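Local coordinates for protein CDP-glucose 4,6-dehydratase (Salmonella enterica subsp. enterica serovar Typhi, PDB 1WVG) that catalyses the NAD(+)-dependent dehydration of CDP-D-glucose to CDP-4-dehydro-6-deoxy-D-glucose, an early step in making the CDP-3,6-dideoxy-D-mannose used for lipopolysaccharide O-antigen, at residues A[226-232]-A[269-275]; A[93-97]-A[297-301]. The contacts are given in a common frame with arbitrary orientation. Residue numbers count along the deposited sequence, not the author numbering.

Contact 1 (A[226-232]-A[269-275]); sequences PYSIRPW and AKTVEFI. With CXY (cytidine-5'-diphospho-beta-D-xylose), chain D.
Residues 226-232 form an irregular loop, extended from Ser-228 to Arg-230 and bent at Pro-231 by an inverse gamma turn; 269-275 enters as loop, extended at Lys-270 and Thr-271, and becomes helical at Val-272. The two run in opposite senses, with a single beta bridge and no sheet: Ile-229 pairs with Thr-271, CA to CA 4.4 Å, and CA of Pro-226 lies 4.4 Å from CA of Glu-273. Glu-273 N donates to Pro-226 O at 2.7 Å and Val-272 N to Ser-228 O at 2.8 Å, although the position of that carbonyl is less certain. Thr-271, chi1 p, is the N-cap, its OG1 accepting from Phe-274 N at 3.0 Å, so cap and loop carbonyls take the amides of Val-272, Glu-273 and Phe-274. Trp-232, chi1 m, points toward the other segment and donates from NE1 to Lys-270 O at 2.5 Å; its indole edge packs CZ2 on Val-272 CG2 (3.9 Å), while Ile-275 CD1 lies over its five-membered ring in a CH-pi contact. The same loop also binds the ligand. Arg-230 (m, m, t) donates from NE to O1B of the CDP-xylose at 3.0 Å, from NH1 to Ile-229 O at 2.9 Å and from NH2 to Ala-300 O, consistent with backbone carbonyls holding the guanidinium beside the diphosphate. Val-272 CG2 lies 3.4 Å from the ribose O4D. Around this pocket wall, Leu-207 of helix 207-216 touches Trp-232, Val-272 and Ile-275, Asn-195 of strand 187-197 meets Arg-230 and Trp-232, and Leu-322 of helix 322-337 packs on Trp-232 and Phe-274.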
# COMPACT_ATOMS: atom_id res chain seq x y z
N PRO A 226 -12.25 6.65 -27.88
CA PRO A 226 -11.79 5.50 -28.64
C PRO A 226 -10.75 4.63 -27.99
O PRO A 226 -10.67 3.43 -28.25
CB PRO A 226 -11.21 6.03 -29.95
CG PRO A 226 -11.27 7.54 -29.88
CD PRO A 226 -12.01 7.93 -28.60
N TYR A 227 -9.94 5.26 -27.16
CA TYR A 227 -8.90 4.50 -26.51
C TYR A 227 -9.23 4.12 -25.07
O TYR A 227 -8.38 3.68 -24.29
CB TYR A 227 -7.57 5.22 -26.59
CG TYR A 227 -7.32 5.78 -27.96
CD1 TYR A 227 -7.44 7.15 -28.19
CD2 TYR A 227 -6.97 4.94 -29.01
CE1 TYR A 227 -7.19 7.68 -29.46
CE2 TYR A 227 -6.72 5.46 -30.28
CZ TYR A 227 -6.84 6.83 -30.51
OH TYR A 227 -6.60 7.36 -31.77
N SER A 228 -10.46 4.31 -24.65
CA SER A 228 -10.70 3.90 -23.31
C SER A 228 -10.84 2.38 -23.32
O SER A 228 -11.15 1.76 -24.35
CB SER A 228 -11.92 4.58 -22.73
OG SER A 228 -11.62 5.94 -22.50
N ILE A 229 -10.60 1.83 -22.14
CA ILE A 229 -10.70 0.43 -21.89
C ILE A 229 -11.70 0.16 -20.76
O ILE A 229 -11.72 0.90 -19.77
CB ILE A 229 -9.34 -0.04 -21.44
CG1 ILE A 229 -8.46 -0.03 -22.69
CG2 ILE A 229 -9.49 -1.45 -20.88
CD1 ILE A 229 -6.99 -0.19 -22.36
N ARG A 230 -12.49 -0.92 -20.91
CA ARG A 230 -13.48 -1.36 -19.93
C ARG A 230 -13.45 -2.87 -19.89
O ARG A 230 -12.99 -3.50 -20.85
CB ARG A 230 -14.89 -0.97 -20.39
CG ARG A 230 -15.19 0.51 -20.30
CD ARG A 230 -14.97 1.03 -18.88
NE ARG A 230 -15.35 2.40 -18.69
CZ ARG A 230 -14.50 3.40 -18.77
NH1 ARG A 230 -13.21 3.22 -19.02
NH2 ARG A 230 -14.96 4.62 -18.56
N PRO A 231 -13.98 -3.47 -18.83
CA PRO A 231 -13.98 -4.91 -18.74
C PRO A 231 -15.20 -5.46 -19.44
O PRO A 231 -16.09 -6.03 -18.81
CB PRO A 231 -14.05 -5.28 -17.23
CG PRO A 231 -14.10 -3.97 -16.45
CD PRO A 231 -14.16 -2.84 -17.49
N TRP A 232 -15.26 -5.31 -20.76
CA TRP A 232 -16.42 -5.77 -21.54
C TRP A 232 -16.87 -7.21 -21.38
O TRP A 232 -16.08 -8.15 -21.57
CB TRP A 232 -16.23 -5.49 -23.03
CG TRP A 232 -15.49 -4.21 -23.31
CD1 TRP A 232 -14.17 -4.09 -23.65
CD2 TRP A 232 -16.02 -2.88 -23.30
NE1 TRP A 232 -13.84 -2.77 -23.86
CE2 TRP A 232 -14.95 -2.00 -23.66
CE3 TRP A 232 -17.29 -2.36 -23.02
CZ2 TRP A 232 -15.12 -0.61 -23.74
CZ3 TRP A 232 -17.42 -0.97 -23.09
CH2 TRP A 232 -16.37 -0.11 -23.46
N ALA A 269 -10.43 -7.23 -22.36
CA ALA A 269 -10.42 -5.83 -21.92
C ALA A 269 -9.80 -4.93 -23.00
O ALA A 269 -8.66 -4.47 -22.84
CB ALA A 269 -9.74 -5.63 -20.55
N LYS A 270 -10.56 -4.73 -24.09
CA LYS A 270 -10.17 -3.94 -25.25
C LYS A 270 -10.68 -2.50 -25.21
O LYS A 270 -11.45 -2.12 -24.32
CB LYS A 270 -10.54 -4.67 -26.52
CG LYS A 270 -10.15 -6.15 -26.46
CD LYS A 270 -9.23 -6.62 -27.59
CE LYS A 270 -9.44 -8.06 -28.05
NZ LYS A 270 -8.85 -8.38 -29.38
N THR A 271 -10.23 -1.70 -26.19
CA THR A 271 -10.64 -0.30 -26.25
C THR A 271 -11.97 -0.16 -26.91
O THR A 271 -12.41 -1.04 -27.66
CB THR A 271 -9.76 0.52 -27.23
OG1 THR A 271 -9.77 -0.07 -28.53
CG2 THR A 271 -8.33 0.71 -26.75
N VAL A 272 -12.51 1.03 -26.68
CA VAL A 272 -13.75 1.44 -27.30
C VAL A 272 -13.65 1.27 -28.82
O VAL A 272 -14.47 0.64 -29.49
CB VAL A 272 -14.02 2.88 -26.89
CG1 VAL A 272 -15.18 3.44 -27.68
CG2 VAL A 272 -14.38 2.90 -25.39
N GLU A 273 -12.57 1.81 -29.37
CA GLU A 273 -12.35 1.73 -30.80
C GLU A 273 -12.45 0.31 -31.34
O GLU A 273 -13.07 0.01 -32.36
CB GLU A 273 -11.01 2.39 -31.15
CG GLU A 273 -10.54 2.07 -32.58
CD GLU A 273 -9.52 3.06 -33.06
OE1 GLU A 273 -8.74 3.63 -32.30
OE2 GLU A 273 -9.57 3.23 -34.35
N PHE A 274 -11.80 -0.60 -30.64
CA PHE A 274 -11.84 -1.95 -31.09
C PHE A 274 -13.26 -2.43 -31.24
O PHE A 274 -13.68 -3.12 -32.17
CB PHE A 274 -11.19 -2.83 -30.01
CG PHE A 274 -11.44 -4.29 -30.29
CD1 PHE A 274 -10.50 -5.02 -31.03
CD2 PHE A 274 -12.57 -4.95 -29.83
CE1 PHE A 274 -10.70 -6.36 -31.34
CE2 PHE A 274 -12.81 -6.29 -30.14
CZ PHE A 274 -11.86 -7.00 -30.89
N ILE A 275 -14.03 -2.13 -30.23
CA ILE A 275 -15.41 -2.59 -30.25
C ILE A 275 -16.19 -2.00 -31.39
O ILE A 275 -16.85 -2.72 -32.15
CB ILE A 275 -16.11 -2.35 -28.92
CG1 ILE A 275 -15.72 -3.49 -27.97
CG2 ILE A 275 -17.63 -2.38 -29.13
CD1 ILE A 275 -15.31 -2.96 -26.61
O1B CXY D . -18.28 2.48 -18.25
PB CXY D . -19.65 3.12 -18.21
O2B CXY D . -19.62 4.62 -18.02
O1' CXY D . -20.55 2.43 -17.02
O3A CXY D . -20.14 2.63 -19.59
PA CXY D . -20.43 3.42 -21.00
O1A CXY D . -20.96 2.37 -21.92
O2A CXY D . -21.34 4.56 -20.79
O5D CXY D . -18.97 3.95 -21.37
C5D CXY D . -18.02 3.00 -21.88
C4D CXY D . -16.88 3.77 -22.51
O4D CXY D . -17.25 4.07 -23.88
C3D CXY D . -16.45 5.08 -21.85
O3D CXY D . -15.01 5.38 -21.91
C2D CXY D . -17.29 6.04 -22.71
O2D CXY D . -16.71 7.35 -22.63
C1D CXY D . -17.08 5.44 -24.08
N1 CXY D . -18.07 5.87 -25.07
C6 CXY D . -19.42 5.61 -24.88
C5 CXY D . -20.34 5.96 -25.74
C4 CXY D . -20.00 6.66 -26.93
N3 CXY D . -18.62 6.89 -27.08
C2 CXY D . -17.62 6.54 -26.19
N4 CXY D . -20.79 7.05 -27.78
O2 CXY D . -16.43 6.79 -26.38
C1' CXY D . -21.22 1.25 -17.44
C2' CXY D . -22.58 1.28 -16.78
C3' CXY D . -22.33 1.28 -15.28
C4' CXY D . -21.55 0.03 -14.87
C5' CXY D . -20.25 -0.05 -15.66
O2' CXY D . -23.31 2.48 -17.12
O3' CXY D . -23.59 1.23 -14.59
O4' CXY D . -21.29 0.05 -13.47
O5' CXY D . -20.50 0.03 -17.07

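Contact 2 (A[93-97]-A[297-301]); sequences VRLSY and PHEAH. With CXY (cytidine-5'-diphospho-beta-D-xylose), chain D.
The CDP-sugar pocket is lined here by Val-93, from the short helix 93-98, and Glu-299, from the irregular, largely extended loop 297-301; the contacts of Tyr-97, Pro-297 and His-298 lie behind them. The helix turns its Val-93 and Tyr-97 side toward the loop without backbone pairing: CA of Arg-94 is 7.0 Å from CA of Pro-297, and CA of Val-93 is 7.7 Å from CA of Glu-299. Tyr-97 (chi1 m) donates from OH to His-298 O at 2.5 Å, and its CD1 lies 4.5 Å from Pro-297 CB. Val-93 (chi1 t) sets CG1 4.2 Å from Glu-299 CG and CG2 3.7 Å from the ligand's O2B. Arg-94 brings NH1 to 4.0 Å from Pro-297 CG, while its NH2 forms a salt bridge with Asp-205. A single phenol-to-carbonyl bond therefore ties helix to loop. Glu-299 (m, t) packs its aliphatic part on Val-93; its OE2 forms a salt bridge with NE of Arg-224, which meets the charge, and accepts only a weak hydrogen bond, 2.8 Å, from the ribose O2D.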
# COMPACT_ATOMS: atom_id res chain seq x y z
N VAL A 93 -23.12 7.39 -15.36
CA VAL A 93 -22.07 8.37 -15.08
C VAL A 93 -22.40 9.85 -15.37
O VAL A 93 -22.41 10.69 -14.46
CB VAL A 93 -20.71 7.96 -15.68
CG1 VAL A 93 -19.69 9.07 -15.44
CG2 VAL A 93 -20.15 6.68 -15.04
N ARG A 94 -22.60 10.16 -16.65
CA ARG A 94 -22.89 11.52 -17.10
C ARG A 94 -24.11 12.07 -16.39
O ARG A 94 -24.11 13.20 -15.95
CB ARG A 94 -22.91 11.69 -18.62
CG ARG A 94 -21.82 10.89 -19.35
CD ARG A 94 -21.39 11.45 -20.71
NE ARG A 94 -22.39 11.42 -21.77
CZ ARG A 94 -22.51 12.40 -22.66
NH1 ARG A 94 -21.72 13.47 -22.62
NH2 ARG A 94 -23.43 12.31 -23.62
N LEU A 95 -25.13 11.22 -16.27
CA LEU A 95 -26.33 11.58 -15.54
C LEU A 95 -26.03 11.93 -14.08
O LEU A 95 -26.57 12.92 -13.55
CB LEU A 95 -27.42 10.51 -15.65
CG LEU A 95 -28.60 10.83 -14.74
CD1 LEU A 95 -29.08 12.25 -15.03
CD2 LEU A 95 -29.72 9.84 -15.02
N SER A 96 -25.16 11.14 -13.42
CA SER A 96 -24.82 11.37 -12.03
C SER A 96 -24.25 12.75 -11.86
O SER A 96 -24.37 13.41 -10.84
CB SER A 96 -23.79 10.36 -11.53
OG SER A 96 -22.52 10.63 -12.08
N TYR A 97 -23.58 13.20 -12.87
CA TYR A 97 -23.06 14.54 -12.75
C TYR A 97 -24.21 15.54 -12.72
O TYR A 97 -24.16 16.56 -12.03
CB TYR A 97 -22.17 14.83 -13.98
CG TYR A 97 -20.73 14.32 -13.89
CD1 TYR A 97 -20.27 13.34 -14.77
CD2 TYR A 97 -19.81 14.84 -12.97
CE1 TYR A 97 -18.94 12.90 -14.74
CE2 TYR A 97 -18.48 14.42 -12.92
CZ TYR A 97 -18.05 13.44 -13.82
OH TYR A 97 -16.76 12.99 -13.79
N PRO A 297 -16.96 15.91 -19.89
CA PRO A 297 -17.36 15.51 -18.53
C PRO A 297 -16.53 14.27 -18.15
O PRO A 297 -16.53 13.26 -18.85
CB PRO A 297 -18.87 15.24 -18.59
CG PRO A 297 -19.24 15.23 -20.08
CD PRO A 297 -17.99 15.58 -20.90
N HIS A 298 -15.76 14.39 -17.10
CA HIS A 298 -14.86 13.33 -16.68
C HIS A 298 -15.35 11.88 -16.54
O HIS A 298 -16.23 11.54 -15.76
CB HIS A 298 -13.91 13.78 -15.55
CG HIS A 298 -12.84 12.76 -15.37
ND1 HIS A 298 -13.05 11.65 -14.56
CD2 HIS A 298 -11.59 12.68 -15.89
CE1 HIS A 298 -11.94 10.93 -14.59
NE2 HIS A 298 -11.04 11.53 -15.37
N GLU A 299 -14.67 11.03 -17.32
CA GLU A 299 -14.86 9.60 -17.35
C GLU A 299 -13.49 8.95 -17.28
O GLU A 299 -12.52 9.48 -17.82
CB GLU A 299 -15.51 9.14 -18.66
CG GLU A 299 -17.05 9.24 -18.73
CD GLU A 299 -17.63 8.47 -19.90
OE1 GLU A 299 -17.83 7.26 -19.90
OE2 GLU A 299 -17.88 9.24 -20.93
N ALA A 300 -13.40 7.78 -16.64
CA ALA A 300 -12.14 7.04 -16.52
C ALA A 300 -11.68 6.50 -17.84
O ALA A 300 -12.46 6.00 -18.63
CB ALA A 300 -12.33 5.81 -15.64
N HIS A 301 -10.37 6.55 -18.05
CA HIS A 301 -9.82 5.99 -19.27
C HIS A 301 -9.66 4.46 -19.16
O HIS A 301 -10.12 3.68 -20.00
CB HIS A 301 -8.41 6.59 -19.47
CG HIS A 301 -8.51 8.06 -19.57
ND1 HIS A 301 -9.59 8.67 -20.23
CD2 HIS A 301 -7.69 9.05 -19.10
CE1 HIS A 301 -9.40 9.98 -20.15
NE2 HIS A 301 -8.28 10.24 -19.49
O1B CXY D . -18.28 2.48 -18.25
PB CXY D . -19.65 3.12 -18.21
O2B CXY D . -19.62 4.62 -18.02
O1' CXY D . -20.55 2.43 -17.02
O3A CXY D . -20.14 2.63 -19.59
PA CXY D . -20.43 3.42 -21.00
O1A CXY D . -20.96 2.37 -21.92
O2A CXY D . -21.34 4.56 -20.79
O5D CXY D . -18.97 3.95 -21.37
C5D CXY D . -18.02 3.00 -21.88
C4D CXY D . -16.88 3.77 -22.51
O4D CXY D . -17.25 4.07 -23.88
C3D CXY D . -16.45 5.08 -21.85
O3D CXY D . -15.01 5.38 -21.91
C2D CXY D . -17.29 6.04 -22.71
O2D CXY D . -16.71 7.35 -22.63
C1D CXY D . -17.08 5.44 -24.08
N1 CXY D . -18.07 5.87 -25.07
C6 CXY D . -19.42 5.61 -24.88
C5 CXY D . -20.34 5.96 -25.74
C4 CXY D . -20.00 6.66 -26.93
N3 CXY D . -18.62 6.89 -27.08
C2 CXY D . -17.62 6.54 -26.19
N4 CXY D . -20.79 7.05 -27.78
O2 CXY D . -16.43 6.79 -26.38
C1' CXY D . -21.22 1.25 -17.44
C2' CXY D . -22.58 1.28 -16.78
C3' CXY D . -22.33 1.28 -15.28
C4' CXY D . -21.55 0.03 -14.87
C5' CXY D . -20.25 -0.05 -15.66
O2' CXY D . -23.31 2.48 -17.12
O3' CXY D . -23.59 1.23 -14.59
O4' CXY D . -21.29 0.05 -13.47
O5' CXY D . -20.50 0.03 -17.07

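Overall arrangement
Both contacts are partly buried and border the same CDP-xylose, a case of one site assembled from pieces far apart in sequence. Contact 1, nested within the chain loop that contact 2 closes, joins the loop before strand 232-234 to the start of helix 272-283; it buries about twice the area and relies on backbone pairing and indole packing. Contact 2 joins helix 93-98 to the loop before helix 308-314 by loose side-chain packing and one hydrogen bond from a tyrosine hydroxyl to a backbone carbonyl. They meet different parts of the ligand: an arginine the diphosphate, a glutamate, weakly, the ribose. Arg-230 NH2 to Ala-300 O and Ile-229 N to His-301 O, each 2.9 Å, are probable hydrogen bonds between them.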